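Local coordinates for lipid binding protein (Grifola frondosa, PDB 5H0Q) that probably binds membrane domains rich in sphingomyelin and cholesterol, and serves as a probe for them, at residues 7-11 and 32-36; 44-48 and 61-65; 51-55 and 101-106; 79-83 and 163-168. One frame throughout, in Å; residues are numbered along the deposited sequence.

Contact 1 (7-11 and 32-36)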
loop_
_atom_site.group_PDB
_atom_site.type_symbol
_atom_site.label_atom_id
_atom_site.label_comp_id
_atom_site.label_asym_id
_atom_site.label_seq_id
_atom_site.Cartn_x
_atom_site.Cartn_y
_atom_site.Cartn_z
ATOM N N ILE A 7 -0.079 16.956 -0.749
ATOM C CA ILE A 7 -0.405 17.694 -1.959
ATOM C C ILE A 7 -1.903 17.967 -1.894
ATOM O O ILE A 7 -2.712 17.079 -2.150
ATOM C CB ILE A 7 -0.004 16.921 -3.217
ATOM C CG1 ILE A 7 1.527 16.751 -3.223
ATOM C CG2 ILE A 7 -0.466 17.641 -4.462
ATOM C CD1 ILE A 7 2.027 15.875 -4.326
ATOM N N ASP A 8 -2.246 19.179 -1.467
ATOM C CA ASP A 8 -3.643 19.562 -1.259
ATOM C C ASP A 8 -3.946 20.844 -2.022
ATOM O O ASP A 8 -3.181 21.254 -2.897
ATOM C CB ASP A 8 -3.926 19.745 0.231
ATOM C CG ASP A 8 -2.940 20.678 0.906
ATOM O OD1 ASP A 8 -2.194 21.419 0.213
ATOM O OD2 ASP A 8 -2.921 20.702 2.157
ATOM N N GLU A 9 -5.086 21.489 -1.730
ATOM C CA GLU A 9 -5.450 22.660 -2.521
ATOM C C GLU A 9 -4.383 23.742 -2.443
ATOM O O GLU A 9 -4.059 24.377 -3.451
ATOM C CB GLU A 9 -6.809 23.228 -2.064
ATOM C CG GLU A 9 -7.175 24.515 -2.780
ATOM C CD GLU A 9 -8.537 25.078 -2.377
ATOM O OE1 GLU A 9 -9.267 24.363 -1.675
ATOM O OE2 GLU A 9 -8.835 26.223 -2.780
ATOM N N GLN A 10 -3.836 23.983 -1.254
ATOM C CA GLN A 10 -2.875 25.071 -1.100
ATOM C C GLN A 10 -1.597 24.809 -1.891
ATOM O O GLN A 10 -0.984 25.745 -2.415
ATOM C CB GLN A 10 -2.551 25.275 0.378
ATOM C CG GLN A 10 -3.617 26.035 1.118
ATOM C CD GLN A 10 -3.709 27.478 0.662
ATOM O OE1 GLN A 10 -2.693 28.161 0.527
ATOM N NE2 GLN A 10 -4.925 27.946 0.410
ATOM N N TYR A 11 -1.153 23.551 -1.936
ATOM C CA TYR A 11 -0.030 23.166 -2.790
ATOM C C TYR A 11 -0.311 23.515 -4.247
ATOM O O TYR A 11 0.512 24.126 -4.923
ATOM C CB TYR A 11 0.216 21.666 -2.620
ATOM C CG TYR A 11 1.476 21.051 -3.234
ATOM C CD1 TYR A 11 2.437 20.474 -2.425
ATOM C CD2 TYR A 11 1.654 20.964 -4.614
ATOM C CE1 TYR A 11 3.558 19.851 -2.963
ATOM C CE2 TYR A 11 2.779 20.327 -5.157
ATOM C CZ TYR A 11 3.700 19.776 -4.322
ATOM O OH TYR A 11 4.768 19.161 -4.895
ATOM N N VAL A 32 -1.216 15.721 -9.797
ATOM C CA VAL A 32 0.043 16.270 -9.307
ATOM C C VAL A 32 0.757 15.254 -8.429
ATOM O O VAL A 32 1.963 15.028 -8.568
ATOM C CB VAL A 32 -0.226 17.599 -8.578
ATOM C CG1 VAL A 32 1.063 18.170 -7.997
ATOM C CG2 VAL A 32 -0.784 18.586 -9.554
ATOM N N ALA A 33 0.027 14.578 -7.548
ATOM C CA ALA A 33 0.672 13.577 -6.698
ATOM C C ALA A 33 1.319 12.482 -7.534
ATOM O O ALA A 33 2.445 12.056 -7.261
ATOM C CB ALA A 33 -0.334 12.972 -5.716
ATOM N N LEU A 34 0.618 11.998 -8.551
ATOM C CA LEU A 34 1.212 10.970 -9.393
ATOM C C LEU A 34 2.438 11.512 -10.113
ATOM O O LEU A 34 3.422 10.779 -10.321
ATOM C CB LEU A 34 0.154 10.439 -10.362
ATOM C CG LEU A 34 0.375 9.088 -11.038
ATOM C CD1 LEU A 34 0.594 8.013 -10.009
ATOM C CD2 LEU A 34 -0.817 8.736 -11.922
ATOM N N GLN A 35 2.441 12.810 -10.434
ATOM C CA GLN A 35 3.619 13.404 -11.069
ATOM C C GLN A 35 4.793 13.512 -10.101
ATOM O O GLN A 35 5.953 13.417 -10.527
ATOM C CB GLN A 35 3.298 14.793 -11.625
ATOM C CG GLN A 35 2.348 14.793 -12.800
ATOM C CD GLN A 35 1.911 16.190 -13.220
ATOM O OE1 GLN A 35 1.872 17.123 -12.413
ATOM N NE2 GLN A 35 1.575 16.337 -14.496
ATOM N N ARG A 36 4.526 13.742 -8.817
ATOM C CA ARG A 36 5.553 13.898 -7.794
ATOM C C ARG A 36 5.963 12.577 -7.152
ATOM O O ARG A 36 6.706 12.587 -6.160
ATOM C CB ARG A 36 5.074 14.858 -6.705
ATOM C CG ARG A 36 4.786 16.288 -7.186
ATOM C CD ARG A 36 6.047 17.150 -7.145
ATOM N NE ARG A 36 5.710 18.527 -7.506
ATOM C CZ ARG A 36 5.520 18.942 -8.749
ATOM N NH1 ARG A 36 5.658 18.091 -9.757
ATOM N NH2 ARG A 36 5.196 20.206 -8.978
#
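Ile7 lays its CD1 methyl against the backbone of helix 26-35, with CD1 3.6 Å from Ala33 CA and 4.0 Å from Ala33 CB. Its branch methyl goes elsewhere: Ile7 CG2 lies 3.9 Å from Val32 CG1, one turn back from Arg36, whose CB and CG flank the same Ile7 CD1. The isoleucine thus touches Val32, Ala33 and Arg36 at the C-terminal end of helix 26-35. Tyr11 runs beside it. With its CG anti to the backbone N (chi1 -170°), the ring is sent toward helix 26-35, and one of its faces rests on Ile7 CG1, offset toward the ring's rim. The ring meets Val32 obliquely, Tyr11 CE2 being 4.0 Å from Val32 CG1.

Beyond the valine the ring ends at Arg36. Arg36 NE donates to Tyr11 OH over 2.8 Å, a short but clearly bent bond (134° at the hydrogen), with the hydroxyl tilted 19° from the guanidinium plane. The Arg36 chain bends at chi2, which carries CD past the hydroxyl as well, 3.3 Å from Tyr11 OH. At the other end of the tyrosine, Asp8 N-caps the short helix 9-13: its OD1 accepts from Tyr11 N at 3.2 Å, nearly straight. Ile7 O is bonded to Asn96 ND2, and Leu12 and Met15 also line the valine.

Chemically, the contact joins a small aliphatic floor to a single polar tie. The aliphatic part makes up most of the touching surface, while a cationic donor on the phenol oxygen would be expected to polarise the hydroxyl and fix the direction of the ring's tip.

Contact 2 (44-48 and 61-65)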
loop_
_atom_site.group_PDB
_atom_site.type_symbol
_atom_site.label_atom_id
_atom_site.label_comp_id
_atom_site.label_asym_id
_atom_site.label_seq_id
_atom_site.Cartn_x
_atom_site.Cartn_y
_atom_site.Cartn_z
ATOM N N ALA A 44 11.549 6.589 0.748
ATOM C CA ALA A 44 10.799 5.387 1.064
ATOM C C ALA A 44 11.629 4.135 0.788
ATOM O O ALA A 44 11.634 3.191 1.590
ATOM C CB ALA A 44 9.488 5.361 0.272
ATOM N N GLU A 45 12.336 4.106 -0.346
ATOM C CA GLU A 45 13.206 2.968 -0.638
ATOM C C GLU A 45 14.338 2.855 0.380
ATOM O O GLU A 45 14.679 1.754 0.811
ATOM C CB GLU A 45 13.765 3.081 -2.057
ATOM C CG GLU A 45 12.697 3.059 -3.126
ATOM C CD GLU A 45 13.236 3.035 -4.541
ATOM O OE1 GLU A 45 14.466 3.118 -4.729
ATOM O OE2 GLU A 45 12.410 2.925 -5.470
ATOM N N LYS A 46 14.906 3.980 0.809
ATOM C CA LYS A 46 15.930 3.926 1.854
ATOM C C LYS A 46 15.385 3.274 3.124
ATOM O O LYS A 46 16.092 2.508 3.793
ATOM C CB LYS A 46 16.447 5.336 2.144
ATOM C CG LYS A 46 17.548 5.422 3.170
ATOM C CD LYS A 46 17.850 6.873 3.484
ATOM C CE LYS A 46 19.069 6.999 4.387
ATOM N NZ LYS A 46 19.391 8.418 4.685
ATOM N N ARG A 47 14.126 3.563 3.475
ATOM C CA ARG A 47 13.542 2.935 4.656
ATOM C C ARG A 47 13.301 1.445 4.431
ATOM O O ARG A 47 13.513 0.631 5.344
ATOM C CB ARG A 47 12.235 3.637 5.035
ATOM C CG ARG A 47 11.530 3.043 6.246
ATOM C CD ARG A 47 12.443 3.081 7.477
ATOM N NE ARG A 47 11.710 2.768 8.697
ATOM C CZ ARG A 47 12.283 2.404 9.841
ATOM N NH1 ARG A 47 13.595 2.294 9.935
ATOM N NH2 ARG A 47 11.534 2.136 10.896
ATOM N N GLN A 48 12.848 1.058 3.233
ATOM C CA GLN A 48 12.745 -0.372 2.936
ATOM C C GLN A 48 14.090 -1.062 3.143
ATOM O O GLN A 48 14.151 -2.161 3.714
ATOM C CB GLN A 48 12.263 -0.593 1.507
ATOM C CG GLN A 48 10.773 -0.286 1.278
ATOM C CD GLN A 48 10.405 -0.360 -0.176
ATOM O OE1 GLN A 48 10.937 0.388 -0.990
ATOM N NE2 GLN A 48 9.481 -1.238 -0.516
ATOM N N VAL A 61 8.073 -8.962 3.911
ATOM C CA VAL A 61 7.797 -7.996 2.866
ATOM C C VAL A 61 8.161 -6.631 3.410
ATOM O O VAL A 61 7.900 -6.324 4.576
ATOM C CB VAL A 61 6.326 -8.020 2.383
ATOM C CG1 VAL A 61 6.041 -9.308 1.632
ATOM C CG2 VAL A 61 5.331 -7.829 3.562
ATOM N N LEU A 62 8.758 -5.823 2.561
ATOM C CA LEU A 62 9.164 -4.460 2.882
ATOM C C LEU A 62 8.238 -3.579 2.041
ATOM O O LEU A 62 8.452 -3.423 0.839
ATOM C CB LEU A 62 10.626 -4.183 2.549
ATOM C CG LEU A 62 11.787 -4.870 3.272
ATOM C CD1 LEU A 62 11.504 -5.116 4.731
ATOM C CD2 LEU A 62 12.132 -6.167 2.569
ATOM N N VAL A 63 7.188 -3.046 2.657
ATOM C CA VAL A 63 6.067 -2.461 1.927
ATOM C C VAL A 63 6.201 -0.956 1.896
ATOM O O VAL A 63 6.341 -0.326 2.951
ATOM C CB VAL A 63 4.718 -2.830 2.556
ATOM C CG1 VAL A 63 3.591 -2.184 1.753
ATOM C CG2 VAL A 63 4.542 -4.330 2.606
ATOM N N ARG A 64 6.154 -0.372 0.696
ATOM C CA ARG A 64 5.999 1.072 0.558
ATOM C C ARG A 64 4.645 1.346 -0.089
ATOM O O ARG A 64 4.246 0.654 -1.029
ATOM C CB ARG A 64 7.132 1.700 -0.241
ATOM C CG ARG A 64 7.281 1.302 -1.703
ATOM C CD ARG A 64 8.426 2.109 -2.350
ATOM N NE ARG A 64 8.512 1.888 -3.789
ATOM C CZ ARG A 64 9.319 1.036 -4.402
ATOM N NH1 ARG A 64 10.200 0.308 -3.720
ATOM N NH2 ARG A 64 9.249 0.926 -5.721
ATOM N N VAL A 65 3.972 2.392 0.377
ATOM C CA VAL A 65 2.616 2.746 -0.057
ATOM C C VAL A 65 2.631 4.205 -0.463
ATOM O O VAL A 65 3.024 5.049 0.345
ATOM C CB VAL A 65 1.605 2.544 1.083
ATOM C CG1 VAL A 65 0.216 2.954 0.624
ATOM C CG2 VAL A 65 1.659 1.137 1.608
#
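The Arg64 guanidinium is met on one face by Glu45 and at its edge by Gln48. Glu45 OE2 stands over that face, 3.7 Å from Arg64 NH2. No N-H points at it, so this is a long, purely electrostatic pair, and the closer partner of Glu45 OE2 is Gln41 NE2. At the edge, Arg64 NH1 donates in its own plane to Gln48 OE1 (2.8 Å, 161°), reaching a lone pair in the carbonyl plane. Amide and guanidinium planes stand at 90°.

The other end of the same amide is also used. Gln48 NE2 gives a hydrogen bond of 2.8 Å to Leu62 O, approaching from above the peptide carbonyl's plane. With both ends held, rotation of this buried amide is fixed. Nearer the backbone, Gln48 CB lies 4.1 Å from Leu62 CB, while Arg64 CD passes 4.3 Å from Ala44 CB.

Segment 44-48 of helix 41-55 runs nearly antiparallel to segment 61-65 of strand 60-68, their axes 8.5 Å apart at 164°. The strand is flanked in its sheet by strands 99-105 and 193-201. From the latter, Glu197 OE2 takes Arg64 NE in a salt bridge, and Tyr195 packs on Gln48.

Contact 3 (51-55 and 101-106)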
loop_
_atom_site.group_PDB
_atom_site.type_symbol
_atom_site.label_atom_id
_atom_site.label_comp_id
_atom_site.label_asym_id
_atom_site.label_seq_id
_atom_site.Cartn_x
_atom_site.Cartn_y
_atom_site.Cartn_z
ATOM N N LEU A 51 14.914 -1.464 6.941
ATOM C CA LEU A 51 14.121 -2.536 7.535
ATOM C C LEU A 51 14.625 -3.907 7.105
ATOM O O LEU A 51 14.672 -4.839 7.913
ATOM C CB LEU A 51 12.634 -2.375 7.166
ATOM C CG LEU A 51 11.950 -1.166 7.797
ATOM C CD1 LEU A 51 10.554 -0.986 7.195
ATOM C CD2 LEU A 51 11.868 -1.329 9.303
ATOM N N LYS A 52 14.975 -4.063 5.829
ATOM C CA LYS A 52 15.487 -5.346 5.356
ATOM C C LYS A 52 16.819 -5.674 6.008
ATOM O O LYS A 52 17.046 -6.810 6.439
ATOM C CB LYS A 52 15.617 -5.332 3.832
ATOM C CG LYS A 52 16.324 -6.568 3.271
ATOM C CD LYS A 52 16.228 -6.643 1.752
ATOM C CE LYS A 52 16.919 -7.884 1.201
ATOM N NZ LYS A 52 16.636 -8.083 -0.246
ATOM N N ALA A 53 17.717 -4.689 6.097
ATOM C CA ALA A 53 18.987 -4.924 6.763
ATOM C C ALA A 53 18.775 -5.292 8.224
ATOM O O ALA A 53 19.458 -6.176 8.754
ATOM C CB ALA A 53 19.880 -3.687 6.639
ATOM N N GLU A 54 17.833 -4.627 8.890
ATOM C CA GLU A 54 17.567 -4.915 10.299
ATOM C C GLU A 54 16.936 -6.295 10.480
ATOM O O GLU A 54 17.240 -7.000 11.450
ATOM C CB GLU A 54 16.663 -3.823 10.876
ATOM C CG GLU A 54 16.240 -4.025 12.318
ATOM C CD GLU A 54 15.211 -3.002 12.764
ATOM O OE1 GLU A 54 14.404 -2.558 11.918
ATOM O OE2 GLU A 54 15.210 -2.641 13.959
ATOM N N TYR A 55 16.069 -6.710 9.556
ATOM C CA TYR A 55 15.439 -8.016 9.684
ATOM C C TYR A 55 16.414 -9.139 9.340
ATOM O O TYR A 55 16.499 -10.132 10.065
ATOM C CB TYR A 55 14.200 -8.107 8.797
ATOM C CG TYR A 55 13.600 -9.502 8.784
ATOM C CD1 TYR A 55 12.929 -9.992 9.897
ATOM C CD2 TYR A 55 13.713 -10.326 7.674
ATOM C CE1 TYR A 55 12.392 -11.261 9.914
ATOM C CE2 TYR A 55 13.174 -11.610 7.682
ATOM C CZ TYR A 55 12.512 -12.058 8.806
ATOM O OH TYR A 55 11.995 -13.328 8.840
ATOM N N VAL A 101 5.918 3.370 4.944
ATOM C CA VAL A 101 6.733 2.171 4.795
ATOM C C VAL A 101 6.587 1.342 6.056
ATOM O O VAL A 101 6.623 1.874 7.169
ATOM C CB VAL A 101 8.218 2.515 4.555
ATOM C CG1 VAL A 101 9.055 1.241 4.467
ATOM C CG2 VAL A 101 8.349 3.341 3.287
ATOM N N PHE A 102 6.466 0.033 5.887
ATOM C CA PHE A 102 6.464 -0.853 7.036
ATOM C C PHE A 102 6.965 -2.222 6.612
ATOM O O PHE A 102 7.043 -2.539 5.422
ATOM C CB PHE A 102 5.061 -0.952 7.659
ATOM C CG PHE A 102 4.010 -1.553 6.744
ATOM C CD1 PHE A 102 3.810 -2.921 6.698
ATOM C CD2 PHE A 102 3.211 -0.749 5.958
ATOM C CE1 PHE A 102 2.853 -3.476 5.858
ATOM C CE2 PHE A 102 2.238 -1.292 5.138
ATOM C CZ PHE A 102 2.066 -2.662 5.088
ATOM N N ILE A 103 7.313 -3.031 7.608
ATOM C CA ILE A 103 7.705 -4.406 7.382
ATOM C C ILE A 103 6.633 -5.328 7.941
ATOM O O ILE A 103 5.983 -5.038 8.945
ATOM C CB ILE A 103 9.098 -4.696 7.996
ATOM C CG1 ILE A 103 9.568 -6.106 7.634
ATOM C CG2 ILE A 103 9.094 -4.540 9.498
ATOM C CD1 ILE A 103 10.998 -6.411 8.034
ATOM N N HIS A 104 6.467 -6.457 7.283
ATOM C CA HIS A 104 5.702 -7.572 7.822
ATOM C C HIS A 104 6.551 -8.814 7.637
ATOM O O HIS A 104 7.095 -9.021 6.551
ATOM C CB HIS A 104 4.353 -7.709 7.102
ATOM C CG HIS A 104 3.388 -8.591 7.814
ATOM N ND1 HIS A 104 3.322 -9.950 7.602
ATOM C CD2 HIS A 104 2.435 -8.309 8.741
ATOM C CE1 HIS A 104 2.358 -10.464 8.350
ATOM N NE2 HIS A 104 1.813 -9.492 9.058
ATOM N N THR A 105 6.683 -9.621 8.680
ATOM C CA THR A 105 7.591 -10.758 8.642
ATOM C C THR A 105 6.875 -12.029 9.048
ATOM O O THR A 105 5.819 -12.000 9.673
ATOM C CB THR A 105 8.793 -10.584 9.586
ATOM O OG1 THR A 105 8.391 -10.800 10.947
ATOM C CG2 THR A 105 9.382 -9.216 9.461
ATOM N N LYS A 106 7.491 -13.154 8.704
ATOM C CA LYS A 106 7.021 -14.429 9.204
ATOM C C LYS A 106 7.173 -14.455 10.720
ATOM O O LYS A 106 7.851 -13.615 11.324
ATOM C CB LYS A 106 7.794 -15.574 8.567
ATOM C CG LYS A 106 9.248 -15.666 9.062
ATOM C CD LYS A 106 9.969 -16.850 8.421
ATOM C CE LYS A 106 11.300 -17.141 9.100
ATOM N NZ LYS A 106 11.092 -17.612 10.476
HETATM O O HOH W 1 11.738 -14.470 11.469
#
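Tyr55 touches strand 99-105 first through its CB, which is 3.7 Å from Ile103 CD1. The methyl also lies near Tyr55 CG, approaching the ring obliquely. CG is anti to the backbone N (chi1 174°), which sends the ring along the strand toward its C-terminal end. There Tyr55 CD1 lies 3.7 Å from Thr105 CG2, and CE1 is equally close to that methyl and to Thr105 CB. At the tip, Tyr55 OH comes 3.6 Å from Lys106 CG, passing across the lysine chain at about a right angle. The hydroxyl is linked to a water at 2.9 Å, and to Val59 N. That water has only a weak bond to Lys106 NZ, whose stronger partner is Ala110 O.

One turn earlier, Leu51 pushes CD1 onto the strand, 3.8 Å from Val101 CG1 and 4.1 Å from Ile103 CB. Leu51 and Tyr55 thus bracket Ile103, and no hydrogen bond joins the two segments directly.

The segment axes lie 9.7 Å apart, with their directions 30° from parallel. A helix laid along the outer face of a sheet, here by Leu51 and Tyr55, is seen in beta-sandwich folds, actinoporins among them, consistent with the PfC-like clan of this protein.

Contact 4 (79-83 and 163-168)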
loop_
_atom_site.group_PDB
_atom_site.type_symbol
_atom_site.label_atom_id
_atom_site.label_comp_id
_atom_site.label_asym_id
_atom_site.label_seq_id
_atom_site.Cartn_x
_atom_site.Cartn_y
_atom_site.Cartn_z
ATOM N N GLU A 79 -4.421 -6.777 9.193
ATOM C CA GLU A 79 -4.624 -8.169 9.562
ATOM C C GLU A 79 -3.412 -8.998 9.160
ATOM O O GLU A 79 -2.945 -8.896 8.024
ATOM C CB GLU A 79 -5.896 -8.700 8.893
ATOM C CG GLU A 79 -6.276 -10.111 9.254
ATOM C CD GLU A 79 -6.771 -10.272 10.693
ATOM O OE1 GLU A 79 -7.090 -9.261 11.349
ATOM O OE2 GLU A 79 -6.849 -11.428 11.161
ATOM N N SER A 80 -2.908 -9.800 10.102
ATOM C CA SER A 80 -1.882 -10.813 9.836
ATOM C C SER A 80 -2.549 -12.160 9.637
ATOM O O SER A 80 -3.181 -12.683 10.562
ATOM C CB SER A 80 -0.879 -10.935 10.984
ATOM O OG SER A 80 -0.170 -9.739 11.178
ATOM N N PHE A 81 -2.366 -12.744 8.460
ATOM C CA PHE A 81 -2.800 -14.114 8.247
ATOM C C PHE A 81 -1.718 -15.115 8.622
ATOM O O PHE A 81 -2.014 -16.161 9.212
ATOM C CB PHE A 81 -3.214 -14.316 6.788
ATOM C CG PHE A 81 -4.277 -13.364 6.316
ATOM C CD1 PHE A 81 -5.519 -13.354 6.908
ATOM C CD2 PHE A 81 -4.036 -12.499 5.264
ATOM C CE1 PHE A 81 -6.500 -12.487 6.469
ATOM C CE2 PHE A 81 -5.011 -11.630 4.819
ATOM C CZ PHE A 81 -6.246 -11.627 5.423
ATOM N N ARG A 82 -0.468 -14.811 8.277
ATOM C CA ARG A 82 0.696 -15.569 8.726
ATOM C C ARG A 82 1.769 -14.551 9.047
ATOM O O ARG A 82 2.010 -13.655 8.243
ATOM C CB ARG A 82 1.198 -16.519 7.635
ATOM C CG ARG A 82 0.169 -17.476 7.139
ATOM C CD ARG A 82 0.695 -18.362 6.032
ATOM N NE ARG A 82 -0.383 -19.194 5.521
ATOM C CZ ARG A 82 -0.956 -19.065 4.330
ATOM N NH1 ARG A 82 -0.557 -18.154 3.470
ATOM N NH2 ARG A 82 -1.950 -19.868 3.994
ATOM N N GLY A 83 2.388 -14.669 10.217
ATOM C CA GLY A 83 3.426 -13.739 10.606
ATOM C C GLY A 83 2.876 -12.575 11.408
ATOM O O GLY A 83 1.822 -12.665 12.041
ATOM N N MET A 163 -10.181 -13.924 1.638
ATOM C CA MET A 163 -9.074 -13.099 1.151
ATOM C C MET A 163 -7.755 -13.860 1.186
ATOM O O MET A 163 -6.950 -13.754 0.256
ATOM C CB MET A 163 -9.001 -11.796 1.953
ATOM C CG MET A 163 -10.286 -10.946 1.807
ATOM S SD MET A 163 -10.803 -10.737 0.078
ATOM C CE MET A 163 -9.335 -9.962 -0.628
ATOM N N LEU A 164 -7.518 -14.647 2.231
ATOM C CA LEU A 164 -6.301 -15.455 2.265
ATOM C C LEU A 164 -6.293 -16.478 1.134
ATOM O O LEU A 164 -5.256 -16.720 0.503
ATOM C CB LEU A 164 -6.175 -16.132 3.621
ATOM C CG LEU A 164 -4.933 -16.989 3.862
ATOM C CD1 LEU A 164 -3.642 -16.184 3.668
ATOM C CD2 LEU A 164 -5.007 -17.564 5.252
ATOM N N HIS A 165 -7.456 -17.064 0.833
ATOM C CA HIS A 165 -7.548 -17.987 -0.293
ATOM C C HIS A 165 -7.170 -17.305 -1.601
ATOM O O HIS A 165 -6.475 -17.892 -2.435
ATOM C CB HIS A 165 -8.968 -18.557 -0.400
ATOM C CG HIS A 165 -9.214 -19.285 -1.684
ATOM N ND1 HIS A 165 -10.175 -18.892 -2.592
ATOM C CD2 HIS A 165 -8.600 -20.361 -2.228
ATOM C CE1 HIS A 165 -10.152 -19.706 -3.631
ATOM N NE2 HIS A 165 -9.207 -20.609 -3.434
ATOM N N LEU A 166 -7.631 -16.071 -1.807
ATOM C CA LEU A 166 -7.229 -15.324 -2.994
ATOM C C LEU A 166 -5.727 -15.078 -2.999
ATOM O O LEU A 166 -5.080 -15.163 -4.050
ATOM C CB LEU A 166 -7.991 -13.995 -3.070
ATOM C CG LEU A 166 -9.500 -14.088 -3.347
ATOM C CD1 LEU A 166 -10.090 -12.672 -3.361
ATOM C CD2 LEU A 166 -9.755 -14.826 -4.657
ATOM N N LEU A 167 -5.152 -14.793 -1.826
ATOM C CA LEU A 167 -3.715 -14.544 -1.750
ATOM C C LEU A 167 -2.914 -15.805 -2.036
ATOM O O LEU A 167 -1.865 -15.737 -2.692
ATOM C CB LEU A 167 -3.359 -13.969 -0.380
ATOM C CG LEU A 167 -3.698 -12.483 -0.210
ATOM C CD1 LEU A 167 -3.628 -12.038 1.255
ATOM C CD2 LEU A 167 -2.787 -11.595 -1.079
ATOM N N ASP A 168 -3.388 -16.962 -1.557
ATOM C CA ASP A 168 -2.642 -18.205 -1.735
ATOM C C ASP A 168 -2.715 -18.711 -3.163
ATOM O O ASP A 168 -1.769 -19.357 -3.637
ATOM C CB ASP A 168 -3.162 -19.290 -0.791
ATOM C CG ASP A 168 -2.775 -19.043 0.650
ATOM O OD1 ASP A 168 -3.279 -19.768 1.533
ATOM O OD2 ASP A 168 -1.969 -18.121 0.896
#
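Phe81 forms the apolar centre, at a classic beta bulge in which Phe81 and Arg82 both face Ala115 of strand 114-121. The chain turns a corner here, and the bulge sends both side chains toward helix 160-169. Leu164 CB sits over one face of the Phe81 ring, offset toward its rim, and the leucine slides past the phenylalanine so that its CD1 reaches Phe81 CB at 3.7 Å. The Leu167 side chain runs at about a right angle to that of Phe81, and its CD1 comes obliquely to the ring, 3.8 Å from Phe81 CE2. At the far end of the ring, Phe81 CZ makes a looser approach of 4.4 Å to Met163 CB. Trp155 also packs on Phe81, and Met163 and Leu167 reach Leu145 of strand 143-150, so the helix packs on part of a face of the antiparallel five-stranded sheet.

Outward from this patch lies Arg82. Its chain is extended from CG to NE and carries the guanidinium past Leu164 to Asp168, one helical turn further on. The grip is end-on and bidentate: Arg82 NH1 meets Asp168 OD2 at 2.9 Å (173°), and Arg82 NH2 meets Asp168 OD1 at 2.8 Å (174°). Both oxygens are used on their syn sides. Two nearly straight bonds between opposite charges hold the guanidinium nearly coplanar with the carboxylate, 18° apart, and restrict rotation of both. Gln133 of strand 126-134 touches both partners.

Leu164 serves both zones: its CD1, already against Phe81, lies over a face of the guanidinium, 3.7 Å from Arg82 NH1.

Contacts 1 and 2 are buried, 3 and 4 only partly. Contacts 2 and 3 use the same helix, 41-55, on neighbouring strands of one sheet: Val63 N and Val61 N probably bond to Phe102 O and His104 O. Contact 2, nearer the middle of the chain, buries a polar network, whereas contact 3 is apolar with a water at its edge. Contact 4 puts a different helix on the other sheet and ends in a bidentate salt bridge; His104 NE2 of contact 3 probably bonds to its Ser80 OG. Contact 1 stands apart, its centre about 21 Å from that of contact 2 without touching, and joins the N-terminal loop and helix 9-13 to the end of helix 26-35.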